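Local coordinates for protein intron-associated endonuclease 1 (Enterobacteria phage T4, PDB 1MK0) that is a homing endonuclease of the GIY-YIG family, here its catalytic domain, and probably cuts DNA to spread its own intron, at residues M1-N13 with H52-Y66. The protein carries 1 engineered substitution. Residues are numbered along the deposited sequence; the frame is centred on the assembly and turned at random.
Sequences MKSGIYQIKNTLN and HGNVFECSILEEIPY
Ile5 meets both Leu61 and Glu62, and there the antiparallel pairing of strand 4-10 with strand 56-63 steps by one residue in a classic beta bulge. Ile5 O takes two backbone bonds, from Leu61 N at 2.8 Å and from Glu62 N at 3.1 Å, both on the same face of its carbonyl plane. Leu61, at the bulge, points toward strand 4-10. Its CD1 touches Ile5 CG2 at 3.9 Å, while CD2 lies against Gln7 CD, the side-chain amide carbon. Beyond the bulge the ladder is regular, with paired bonds at Gln7-Ser59 and Lys9-Glu57. Ile8 lies on the face of Tyr6 and Phe56, opposite that of Ile5 and Gln7, its CG2 3.7 Å from Phe56 CB.

At the far end Val55 O is gripped twice by Thr11. Thr11 OG1 to Val55 O is 2.7 Å, and Thr11 N also bonds Val55 O. With chi1 at 62°, OG1 lies between the backbone N and the carbonyl carbon, and reaches Val55 O from there. Asn10 OD1 closes an Asx turn on Leu12 N. Leu12 CD1 then lies over one face of the His52 ring in a CH-pi contact, 3.7 Å from its centroid.

The first residues are held more loosely. The Ser3 OG to Ile64 O bond is 2.8 Å, while Ile64 N bonds only weakly to Ser3 O. One water joins Ser3 N to exposed Glu63, and another joins Ser3 OG to Tyr66 N.

Strand 4-10 is central in the three-stranded sheet, between 16-21 and 56-63. Helix 68-81 covers Ile5 and Leu61 through Trp78. Helix 24-37 covers the opposite face, where His31 bonds Tyr6 OH and Trp28 meets Cys58.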
ATOM      1  N   MET A   1      -5.753  -7.257  16.444  1.00 16.97           N
ATOM      2  CA  MET A   1      -5.192  -6.636  15.208  1.00 15.02           C
ATOM      3  C   MET A   1      -4.124  -7.520  14.579  1.00 15.33           C
ATOM      4  O   MET A   1      -3.467  -8.303  15.265  1.00 15.83           O
ATOM      5  CB  MET A   1      -4.563  -5.276  15.531  1.00 16.29           C
ATOM      6  CG  MET A   1      -5.522  -4.221  16.052  1.00 18.00           C
ATOM      7  SD  MET A   1      -4.673  -2.643  16.309  1.00 17.12           S
ATOM      8  CE  MET A   1      -6.012  -1.642  16.940  1.00 17.36           C
ATOM      9  N   LYS A   2      -3.954  -7.388  13.267  1.00 14.59           N
ATOM     10  CA  LYS A   2      -2.940  -8.144  12.544  1.00 12.82           C
ATOM     11  C   LYS A   2      -2.096  -7.125  11.789  1.00 12.25           C
ATOM     12  O   LYS A   2      -2.622  -6.306  11.035  1.00 12.24           O
ATOM     13  CB  LYS A   2      -3.590  -9.157  11.595  1.00 17.48           C
ATOM     14  CG  LYS A   2      -4.598  -8.587  10.625  1.00 23.12           C
ATOM     15  CD  LYS A   2      -5.388  -9.709   9.953  1.00 26.32           C
ATOM     16  CE  LYS A   2      -4.464 -10.743   9.316  1.00 28.43           C
ATOM     17  NZ  LYS A   2      -5.214 -11.888   8.721  1.00 29.38           N
ATOM     18  N   SER A   3      -0.787  -7.173  12.013  1.00 11.62           N
ATOM     19  CA  SER A   3       0.135  -6.219  11.409  1.00 10.77           C
ATOM     20  C   SER A   3       1.131  -6.815  10.429  1.00  9.98           C
ATOM     21  O   SER A   3       1.311  -8.028  10.355  1.00 10.44           O
ATOM     22  CB  SER A   3       0.909  -5.495  12.511  1.00 13.00           C
ATOM     23  OG  SER A   3       1.656  -6.418  13.289  1.00 18.42           O
ATOM     24  N   GLY A   4       1.791  -5.936   9.682  1.00 10.23           N
ATOM     25  CA  GLY A   4       2.781  -6.393   8.729  1.00  8.91           C
ATOM     26  C   GLY A   4       2.812  -5.578   7.458  1.00  9.58           C
ATOM     27  O   GLY A   4       2.397  -4.416   7.431  1.00  9.54           O
ATOM     28  N   ILE A   5       3.306  -6.208   6.399  1.00  8.75           N
ATOM     29  CA  ILE A   5       3.424  -5.575   5.096  1.00  8.31           C
ATOM     30  C   ILE A   5       2.315  -6.098   4.196  1.00  7.22           C
ATOM     31  O   ILE A   5       1.990  -7.286   4.218  1.00  8.30           O
ATOM     32  CB  ILE A   5       4.785  -5.905   4.448  1.00  7.14           C
ATOM     33  CG1 ILE A   5       5.920  -5.639   5.444  1.00 10.49           C
ATOM     34  CG2 ILE A   5       4.969  -5.088   3.175  1.00  7.01           C
ATOM     35  CD1 ILE A   5       5.981  -4.212   5.951  1.00  9.20           C
ATOM     36  N   TYR A   6       1.740  -5.210   3.395  1.00  7.83           N
ATOM     37  CA  TYR A   6       0.658  -5.598   2.503  1.00  7.97           C
ATOM     38  C   TYR A   6       0.826  -4.982   1.124  1.00  8.34           C
ATOM     39  O   TYR A   6       1.677  -4.121   0.910  1.00  7.98           O
ATOM     40  CB  TYR A   6      -0.677  -5.137   3.094  1.00  8.86           C
ATOM     41  CG  TYR A   6      -0.779  -3.631   3.209  1.00  8.55           C
ATOM     42  CD1 TYR A   6      -1.124  -2.847   2.104  1.00  7.99           C
ATOM     43  CD2 TYR A   6      -0.469  -2.985   4.402  1.00  8.48           C
ATOM     44  CE1 TYR A   6      -1.152  -1.462   2.187  1.00  8.76           C
ATOM     45  CE2 TYR A   6      -0.491  -1.599   4.496  1.00  8.97           C
ATOM     46  CZ  TYR A   6      -0.832  -0.844   3.384  1.00  7.51           C
ATOM     47  OH  TYR A   6      -0.832   0.520   3.470  1.00  9.59           O
ATOM     48  N   GLN A   7       0.004  -5.439   0.186  1.00  8.52           N
ATOM     49  CA  GLN A   7       0.013  -4.886  -1.157  1.00  9.91           C
ATOM     50  C   GLN A   7      -1.432  -4.595  -1.545  1.00  9.71           C
ATOM     51  O   GLN A   7      -2.356  -5.290  -1.114  1.00 10.00           O
ATOM     52  CB  GLN A   7       0.626  -5.866  -2.170  1.00 10.54           C
ATOM     53  CG  GLN A   7      -0.174  -7.149  -2.379  1.00 10.24           C
ATOM     54  CD  GLN A   7       0.376  -8.021  -3.500  1.00 13.41           C
ATOM     55  OE1 GLN A   7      -0.098  -9.137  -3.721  1.00 20.06           O
ATOM     56  NE2 GLN A   7       1.372  -7.516  -4.214  1.00  9.94           N
ATOM     57  N   ILE A   8      -1.621  -3.531  -2.320  1.00 10.07           N
ATOM     58  CA  ILE A   8      -2.933  -3.158  -2.833  1.00  9.46           C
ATOM     59  C   ILE A   8      -2.696  -3.252  -4.331  1.00  8.75           C
ATOM     60  O   ILE A   8      -1.926  -2.475  -4.890  1.00 10.77           O
ATOM     61  CB  ILE A   8      -3.325  -1.715  -2.447  1.00  8.97           C
ATOM     62  CG1 ILE A   8      -3.468  -1.612  -0.924  1.00 10.54           C
ATOM     63  CG2 ILE A   8      -4.642  -1.331  -3.131  1.00 10.59           C
ATOM     64  CD1 ILE A   8      -3.844  -0.231  -0.423  1.00 14.50           C
ATOM     65  N   LYS A   9      -3.335  -4.223  -4.975  1.00  9.31           N
ATOM     66  CA  LYS A   9      -3.129  -4.445  -6.402  1.00 11.00           C
ATOM     67  C   LYS A   9      -4.304  -4.084  -7.301  1.00 10.52           C
ATOM     68  O   LYS A   9      -5.447  -4.462  -7.043  1.00 11.66           O
ATOM     69  CB  LYS A   9      -2.739  -5.913  -6.628  1.00 13.46           C
ATOM     70  CG  LYS A   9      -2.486  -6.284  -8.083  1.00 16.86           C
ATOM     71  CD  LYS A   9      -1.859  -7.673  -8.209  1.00 22.02           C
ATOM     72  CE  LYS A   9      -2.756  -8.761  -7.642  1.00 24.36           C
ATOM     73  NZ  LYS A   9      -2.178 -10.124  -7.828  1.00 27.70           N
ATOM     74  N   ASN A  10      -4.006  -3.341  -8.360  1.00  9.93           N
ATOM     75  CA  ASN A  10      -5.020  -2.941  -9.324  1.00 10.31           C
ATOM     76  C   ASN A  10      -5.297  -4.186 -10.171  1.00 12.78           C
ATOM     77  O   ASN A  10      -4.391  -4.709 -10.820  1.00 12.31           O
ATOM     78  CB  ASN A  10      -4.475  -1.812 -10.197  1.00 11.80           C
ATOM     79  CG  ASN A  10      -5.515  -1.251 -11.145  1.00 13.54           C
ATOM     80  OD1 ASN A  10      -6.265  -1.997 -11.770  1.00 16.47           O
ATOM     81  ND2 ASN A  10      -5.556   0.069 -11.262  1.00 14.57           N
ATOM     82  N   THR A  11      -6.537  -4.664 -10.158  1.00 13.57           N
ATOM     83  CA  THR A  11      -6.887  -5.867 -10.912  1.00 14.91           C
ATOM     84  C   THR A  11      -6.937  -5.666 -12.424  1.00 16.27           C
ATOM     85  O   THR A  11      -7.065  -6.635 -13.178  1.00 17.91           O
ATOM     86  CB  THR A  11      -8.240  -6.448 -10.444  1.00 14.54           C
ATOM     87  OG1 THR A  11      -9.286  -5.497 -10.679  1.00 16.10           O
ATOM     88  CG2 THR A  11      -8.188  -6.779  -8.962  1.00 15.26           C
ATOM     89  N   LEU A  12      -6.822  -4.419 -12.868  1.00 16.90           N
ATOM     90  CA  LEU A  12      -6.862  -4.116 -14.294  1.00 17.27           C
ATOM     91  C   LEU A  12      -5.486  -4.157 -14.955  1.00 18.48           C
ATOM     92  O   LEU A  12      -5.374  -4.477 -16.141  1.00 19.40           O
ATOM     93  CB  LEU A  12      -7.488  -2.735 -14.525  1.00 18.78           C
ATOM     94  CG  LEU A  12      -8.889  -2.482 -13.961  1.00 19.83           C
ATOM     95  CD1 LEU A  12      -9.337  -1.076 -14.335  1.00 21.10           C
ATOM     96  CD2 LEU A  12      -9.868  -3.514 -14.507  1.00 22.55           C
ATOM     97  N   ASN A  13      -4.439  -3.841 -14.196  1.00 15.96           N
ATOM     98  CA  ASN A  13      -3.084  -3.819 -14.744  1.00 15.71           C
ATOM     99  C   ASN A  13      -2.017  -4.478 -13.867  1.00 15.40           C
ATOM    100  O   ASN A  13      -0.838  -4.467 -14.209  1.00 16.13           O
ATOM    101  CB  ASN A  13      -2.669  -2.377 -15.022  1.00 17.63           C
ATOM    102  CG  ASN A  13      -2.839  -1.488 -13.811  1.00 18.53           C
ATOM    103  OD1 ASN A  13      -2.557  -1.901 -12.687  1.00 18.00           O
ATOM    104  ND2 ASN A  13      -3.296  -0.264 -14.032  1.00 21.71           N
ATOM    105  N   HIS A  52     -10.830   4.716 -12.068  1.00 11.61           N
ATOM    106  CA  HIS A  52     -11.491   3.418 -11.964  1.00 11.28           C
ATOM    107  C   HIS A  52     -12.271   3.146 -10.692  1.00 11.90           C
ATOM    108  O   HIS A  52     -13.074   2.216 -10.649  1.00 10.96           O
ATOM    109  CB  HIS A  52     -10.447   2.306 -12.102  1.00 12.14           C
ATOM    110  CG  HIS A  52      -9.509   2.491 -13.252  1.00 13.65           C
ATOM    111  ND1 HIS A  52      -9.932   2.491 -14.563  1.00 14.98           N
ATOM    112  CD2 HIS A  52      -8.168   2.674 -13.287  1.00 15.55           C
ATOM    113  CE1 HIS A  52      -8.890   2.666 -15.358  1.00 16.18           C
ATOM    114  NE2 HIS A  52      -7.808   2.779 -14.609  1.00 15.05           N
ATOM    115  N   GLY A  53     -12.038   3.935  -9.652  1.00 11.29           N
ATOM    116  CA  GLY A  53     -12.717   3.664  -8.405  1.00 11.04           C
ATOM    117  C   GLY A  53     -12.018   2.458  -7.802  1.00 11.08           C
ATOM    118  O   GLY A  53     -10.881   2.154  -8.172  1.00 11.65           O
ATOM    119  N   ASN A  54     -12.687   1.744  -6.905  1.00 10.42           N
ATOM    120  CA  ASN A  54     -12.048   0.599  -6.262  1.00 10.78           C
ATOM    121  C   ASN A  54     -12.025  -0.703  -7.052  1.00 10.04           C
ATOM    122  O   ASN A  54     -12.880  -1.573  -6.866  1.00 11.21           O
ATOM    123  CB  ASN A  54     -12.675   0.349  -4.892  1.00 10.89           C
ATOM    124  CG  ASN A  54     -11.894  -0.664  -4.068  1.00 11.67           C
ATOM    125  OD1 ASN A  54     -12.230  -0.930  -2.912  1.00 17.47           O
ATOM    126  ND2 ASN A  54     -10.850  -1.233  -4.659  1.00  9.04           N
ATOM    127  N   VAL A  55     -11.032  -0.833  -7.925  1.00 11.10           N
ATOM    128  CA  VAL A  55     -10.844  -2.037  -8.724  1.00 11.20           C
ATOM    129  C   VAL A  55      -9.628  -2.761  -8.150  1.00 11.54           C
ATOM    130  O   VAL A  55      -8.964  -3.527  -8.843  1.00 12.41           O
ATOM    131  CB  VAL A  55     -10.569  -1.695 -10.211  1.00 11.59           C
ATOM    132  CG1 VAL A  55     -11.821  -1.113 -10.845  1.00 11.37           C
ATOM    133  CG2 VAL A  55      -9.415  -0.704 -10.321  1.00 12.43           C
ATOM    134  N   PHE A  56      -9.352  -2.515  -6.872  1.00 10.72           N
ATOM    135  CA  PHE A  56      -8.192  -3.109  -6.215  1.00 10.85           C
ATOM    136  C   PHE A  56      -8.464  -4.322  -5.338  1.00 10.98           C
ATOM    137  O   PHE A  56      -9.586  -4.546  -4.881  1.00 12.00           O
ATOM    138  CB  PHE A  56      -7.476  -2.051  -5.368  1.00 10.57           C
ATOM    139  CG  PHE A  56      -7.086  -0.824  -6.136  1.00 10.56           C
ATOM    140  CD1 PHE A  56      -8.009   0.190  -6.368  1.00 10.43           C
ATOM    141  CD2 PHE A  56      -5.807  -0.698  -6.666  1.00 11.38           C
ATOM    142  CE1 PHE A  56      -7.664   1.313  -7.119  1.00 10.98           C
ATOM    143  CE2 PHE A  56      -5.454   0.422  -7.418  1.00 11.59           C
ATOM    144  CZ  PHE A  56      -6.385   1.427  -7.646  1.00 10.90           C
ATOM    145  N   GLU A  57      -7.400  -5.090  -5.114  1.00 11.67           N
ATOM    146  CA  GLU A  57      -7.419  -6.277  -4.269  1.00 13.25           C
ATOM    147  C   GLU A  57      -6.314  -6.111  -3.234  1.00 12.75           C
ATOM    148  O   GLU A  57      -5.159  -5.876  -3.588  1.00 13.47           O
ATOM    149  CB  GLU A  57      -7.136  -7.539  -5.082  1.00 16.09           C
ATOM    150  CG  GLU A  57      -8.344  -8.173  -5.730  1.00 23.68           C
ATOM    151  CD  GLU A  57      -8.014  -9.520  -6.349  1.00 26.49           C
ATOM    152  OE1 GLU A  57      -7.492 -10.396  -5.624  1.00 30.29           O
ATOM    153  OE2 GLU A  57      -8.275  -9.706  -7.556  1.00 30.12           O
ATOM    154  N   CYS A  58      -6.673  -6.232  -1.961  1.00 13.22           N
ATOM    155  CA  CYS A  58      -5.704  -6.099  -0.881  1.00 12.86           C
ATOM    156  C   CYS A  58      -5.301  -7.474  -0.364  1.00 12.82           C
ATOM    157  O   CYS A  58      -6.154  -8.329  -0.129  1.00 14.45           O
ATOM    158  CB  CYS A  58      -6.302  -5.286   0.271  1.00 12.23           C
ATOM    159  SG  CYS A  58      -6.784  -3.594  -0.149  1.00 15.12           S
ATOM    160  N   SER A  59      -4.001  -7.689  -0.194  1.00 12.29           N
ATOM    161  CA  SER A  59      -3.513  -8.961   0.324  1.00 12.14           C
ATOM    162  C   SER A  59      -2.307  -8.734   1.225  1.00 12.35           C
ATOM    163  O   SER A  59      -1.611  -7.727   1.110  1.00 10.63           O
ATOM    164  CB  SER A  59      -3.149  -9.914  -0.821  1.00 13.83           C
ATOM    165  OG  SER A  59      -2.161  -9.368  -1.669  1.00 16.80           O
ATOM    166  N   ILE A  60      -2.074  -9.671   2.134  1.00 12.21           N
ATOM    167  CA  ILE A  60      -0.954  -9.577   3.058  1.00 11.48           C
ATOM    168  C   ILE A  60       0.295 -10.159   2.416  1.00 11.74           C
ATOM    169  O   ILE A  60       0.247 -11.231   1.813  1.00 11.81           O
ATOM    170  CB  ILE A  60      -1.241 -10.366   4.354  1.00 12.36           C
ATOM    171  CG1 ILE A  60      -2.430  -9.744   5.086  1.00 15.13           C
ATOM    172  CG2 ILE A  60      -0.004 -10.391   5.240  1.00 12.33           C
ATOM    173  CD1 ILE A  60      -2.922 -10.560   6.264  1.00 14.71           C
ATOM    174  N   LEU A  61       1.408  -9.444   2.529  1.00 10.26           N
ATOM    175  CA  LEU A  61       2.667  -9.936   1.988  1.00 11.13           C
ATOM    176  C   LEU A  61       3.408 -10.649   3.112  1.00 11.56           C
ATOM    177  O   LEU A  61       3.934 -11.744   2.923  1.00 11.74           O
ATOM    178  CB  LEU A  61       3.520  -8.780   1.454  1.00  9.53           C
ATOM    179  CG  LEU A  61       3.005  -8.040   0.213  1.00 10.34           C
ATOM    180  CD1 LEU A  61       3.968  -6.924  -0.137  1.00  9.63           C
ATOM    181  CD2 LEU A  61       2.864  -9.002  -0.952  1.00 11.18           C
ATOM    182  N   GLU A  62       3.427 -10.021   4.283  1.00 11.59           N
ATOM    183  CA  GLU A  62       4.105 -10.569   5.454  1.00 13.90           C
ATOM    184  C   GLU A  62       3.458 -10.108   6.747  1.00 13.03           C
ATOM    185  O   GLU A  62       3.360  -8.905   6.985  1.00 15.16           O
ATOM    186  CB  GLU A  62       5.553 -10.088   5.500  1.00 16.37           C
ATOM    187  CG  GLU A  62       6.584 -10.993   4.914  1.00 22.96           C
ATOM    188  CD  GLU A  62       7.938 -10.324   4.900  1.00 19.49           C
ATOM    189  OE1 GLU A  62       8.347  -9.779   5.950  1.00 22.61           O
ATOM    190  OE2 GLU A  62       8.587 -10.335   3.842  1.00 22.88           O
ATOM    191  N   GLU A  63       3.034 -11.047   7.589  1.00 12.49           N
ATOM    192  CA  GLU A  63       2.473 -10.666   8.880  1.00 11.52           C
ATOM    193  C   GLU A  63       3.666 -10.647   9.826  1.00 11.20           C
ATOM    194  O   GLU A  63       4.287 -11.682  10.069  1.00 12.02           O
ATOM    195  CB  GLU A  63       1.435 -11.678   9.383  1.00 12.81           C
ATOM    196  CG  GLU A  63       0.875 -11.293  10.755  1.00 14.20           C
ATOM    197  CD  GLU A  63      -0.176 -12.251  11.291  1.00 14.91           C
ATOM    198  OE1 GLU A  63      -0.601 -12.064  12.452  1.00 15.38           O
ATOM    199  OE2 GLU A  63      -0.581 -13.181  10.564  1.00 16.78           O
ATOM    200  N   ILE A  64       3.997  -9.464  10.333  1.00  9.56           N
ATOM    201  CA  ILE A  64       5.119  -9.294  11.247  1.00  9.90           C
ATOM    202  C   ILE A  64       4.771  -8.183  12.229  1.00  9.18           C
ATOM    203  O   ILE A  64       3.871  -7.386  11.971  1.00  7.88           O
ATOM    204  CB  ILE A  64       6.425  -8.907  10.497  1.00 10.64           C
ATOM    205  CG1 ILE A  64       6.218  -7.619   9.694  1.00 12.31           C
ATOM    206  CG2 ILE A  64       6.867 -10.051   9.599  1.00 13.07           C
ATOM    207  CD1 ILE A  64       7.444  -7.181   8.919  1.00 10.15           C
ATOM    208  N   PRO A  65       5.473  -8.122  13.371  1.00  9.00           N
ATOM    209  CA  PRO A  65       5.212  -7.088  14.379  1.00  9.79           C
ATOM    210  C   PRO A  65       5.398  -5.687  13.810  1.00  9.37           C
ATOM    211  O   PRO A  65       6.303  -5.446  13.007  1.00  9.90           O
ATOM    212  CB  PRO A  65       6.236  -7.401  15.467  1.00 10.72           C
ATOM    213  CG  PRO A  65       6.377  -8.889  15.367  1.00 11.31           C
ATOM    214  CD  PRO A  65       6.452  -9.102  13.871  1.00  9.94           C
ATOM    215  N   TYR A  66       4.537  -4.765  14.230  1.00  9.58           N
ATOM    216  CA  TYR A  66       4.616  -3.391  13.757  1.00 10.65           C
ATOM    217  C   TYR A  66       5.643  -2.623  14.589  1.00 11.70           C
ATOM    218  O   TYR A  66       5.299  -1.838  15.478  1.00 12.72           O
ATOM    219  CB  TYR A  66       3.234  -2.734  13.836  1.00 10.01           C
ATOM    220  CG  TYR A  66       3.128  -1.411  13.111  1.00 10.13           C
ATOM    221  CD1 TYR A  66       3.115  -0.209  13.816  1.00 11.16           C
ATOM    222  CD2 TYR A  66       3.026  -1.359  11.722  1.00 12.12           C
ATOM    223  CE1 TYR A  66       3.000   1.011  13.161  1.00 13.18           C
ATOM    224  CE2 TYR A  66       2.912  -0.140  11.052  1.00 11.66           C
ATOM    225  CZ  TYR A  66       2.900   1.041  11.781  1.00 11.52           C
ATOM    226  OH  TYR A  66       2.781   2.255  11.140  1.00 11.82           O
TER
HETATM  227  O   HOH W   1       2.288  -5.333  16.302  1.00 16.88           O
HETATM  228  O   HOH W   2      -0.139  -9.553  13.831  1.00 18.13           O